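Local coordinates for fatty acid-binding protein TM_1468 (Thermotoga maritima, PDB 1VPV), which binds long-chain fatty acids such as palmitate and may take part in lipid transport or fatty acid metabolism, at residues V157-K160 against L161-M165. Sequence-based numbering, arbitrary orientation.
Sequences VLKK and LDERM
V157-K160 runs without a break into L161-M165 as part of the helix 154-166, and four i to i+4 backbone hydrogen bonds tie the turns together: L161 N to V157 O, D162 N to L158 O, E163 N to K159 O and R164 N to K160 O. The first is almost straight, its N-H pointing at the oxygen at 178° over 2.9 Å. On the buried side of the helix, V157 and L161 lie side by side and point the same way, V157 CG1 resting 4.1 Å from L161 CG. CG1 stands opposite the backbone N of V157, which brings that methyl beside L161. On the solvent side, E163 is the hub. With CG opposite its carbonyl carbon (chi1 -67°) and the chain extended beyond, E163 carries its carboxylate across to K159 and K160. OE1 receives K160 NZ at 3.0 Å in a salt bridge, met on the syn side but 32° out of the carboxylate plane. K160 gets there by bending at chi2 and chi4. OE2 lies near the K159 chain, while K159 NZ stays 5.3 Å from OE2, too far for contact though of opposite charge. A glutamine in place of E163 would probably leave the K160 ammonium without its anionic mate and freer to swing into solvent. K160 CD also packs against R164 CD at 4.1 Å, alkyl chain across alkyl chain; R164 NE and NH2 form salt bridges with D169 and E294, respectively. D162 OD2 forms a salt bridge with K166, one turn on. V157 leans on A144, M147 and L148 of helix 138-149, and L158 on Y126 and V128 of strand 125-129. The pattern is that of an amphipathic surface helix, with an i to i+3 Lys-Glu bridge outside and aliphatic residues turned inward, here in the DegV fold and away from the palmitate-binding residues T75 and S108.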
loop_
_atom_site.group_PDB
_atom_site.type_symbol
_atom_site.label_atom_id
_atom_site.label_comp_id
_atom_site.label_asym_id
_atom_site.label_seq_id
_atom_site.Cartn_x
_atom_site.Cartn_y
_atom_site.Cartn_z
ATOM N N VAL A 157 15.848 -13.605 -2.844
ATOM C CA VAL A 157 14.856 -12.529 -2.856
ATOM C C VAL A 157 14.668 -11.914 -1.456
ATOM O O VAL A 157 14.713 -10.692 -1.279
ATOM C CB VAL A 157 13.523 -13.012 -3.407
ATOM C CG1 VAL A 157 12.468 -11.933 -3.266
ATOM C CG2 VAL A 157 13.683 -13.389 -4.856
ATOM N N LEU A 158 14.484 -12.772 -0.457
ATOM C CA LEU A 158 14.223 -12.290 0.896
ATOM C C LEU A 158 15.382 -11.465 1.438
ATOM O O LEU A 158 15.159 -10.394 2.003
ATOM C CB LEU A 158 13.884 -13.453 1.811
ATOM C CG LEU A 158 12.536 -14.080 1.428
ATOM C CD1 LEU A 158 12.412 -15.448 2.053
ATOM C CD2 LEU A 158 11.335 -13.205 1.842
ATOM N N LYS A 159 16.613 -11.915 1.193
ATOM C CA LYS A 159 17.809 -11.167 1.608
ATOM C C LYS A 159 17.858 -9.782 0.950
ATOM O O LYS A 159 18.117 -8.777 1.656
ATOM C CB LYS A 159 19.112 -11.936 1.334
ATOM C CG LYS A 159 20.234 -11.574 2.310
ATOM C CD LYS A 159 21.588 -11.294 1.632
ATOM C CE LYS A 159 22.485 -12.503 1.547
ATOM N NZ LYS A 159 22.907 -12.953 2.907
ATOM N N LYS A 160 17.570 -9.710 -0.361
ATOM C CA LYS A 160 17.595 -8.424 -1.077
ATOM C C LYS A 160 16.487 -7.464 -0.656
ATOM O O LYS A 160 16.764 -6.282 -0.457
ATOM C CB LYS A 160 17.580 -8.580 -2.606
ATOM C CG LYS A 160 18.838 -8.071 -3.297
ATOM C CD LYS A 160 18.998 -6.553 -3.230
ATOM C CE LYS A 160 20.324 -6.081 -3.908
ATOM N NZ LYS A 160 21.523 -6.526 -3.178
ATOM N N LEU A 161 15.252 -7.943 -0.527
ATOM C CA LEU A 161 14.160 -7.091 0.023
ATOM C C LEU A 161 14.563 -6.511 1.356
ATOM O O LEU A 161 14.378 -5.314 1.594
ATOM C CB LEU A 161 12.867 -7.859 0.237
ATOM C CG LEU A 161 12.208 -8.520 -0.974
ATOM C CD1 LEU A 161 10.881 -9.093 -0.518
ATOM C CD2 LEU A 161 12.000 -7.569 -2.160
ATOM N N ASP A 162 15.119 -7.347 2.232
ATOM C CA ASP A 162 15.526 -6.851 3.550
ATOM C C ASP A 162 16.568 -5.734 3.420
ATOM O O ASP A 162 16.436 -4.689 4.053
ATOM C CB ASP A 162 16.071 -7.983 4.433
ATOM C CG ASP A 162 16.101 -7.609 5.913
ATOM O OD1 ASP A 162 15.016 -7.337 6.478
ATOM O OD2 ASP A 162 17.202 -7.591 6.517
ATOM N N GLU A 163 17.603 -5.948 2.610
ATOM C CA GLU A 163 18.614 -4.921 2.440
ATOM C C GLU A 163 17.997 -3.622 1.936
ATOM O O GLU A 163 18.303 -2.557 2.433
ATOM C CB GLU A 163 19.686 -5.342 1.445
ATOM C CG GLU A 163 20.546 -6.470 1.888
ATOM C CD GLU A 163 21.203 -7.198 0.716
ATOM O OE1 GLU A 163 21.695 -6.501 -0.221
ATOM O OE2 GLU A 163 21.216 -8.455 0.742
ATOM N N ARG A 164 17.143 -3.707 0.931
ATOM C CA ARG A 164 16.575 -2.512 0.349
ATOM C C ARG A 164 15.593 -1.781 1.256
ATOM O O ARG A 164 15.666 -0.545 1.367
ATOM C CB ARG A 164 16.017 -2.815 -1.039
ATOM C CG ARG A 164 17.196 -3.066 -1.990
ATOM C CD ARG A 164 16.839 -3.099 -3.411
ATOM N NE ARG A 164 16.252 -1.843 -3.832
ATOM C CZ ARG A 164 15.507 -1.693 -4.917
ATOM N NH1 ARG A 164 15.268 -2.716 -5.736
ATOM N NH2 ARG A 164 15.029 -0.499 -5.190
HETATM N N MSE A 165 14.736 -2.534 1.945
HETATM C CA MSE A 165 13.890 -1.989 3.000
HETATM C C MSE A 165 14.717 -1.327 4.072
HETATM O O MSE A 165 14.365 -0.261 4.526
HETATM C CB MSE A 165 13.021 -3.063 3.640
HETATM C CG MSE A 165 11.738 -3.332 2.855
HETATM SE SE MSE A 165 10.921 -5.114 3.260
HETATM C CE MSE A 165 9.545 -5.258 1.708
#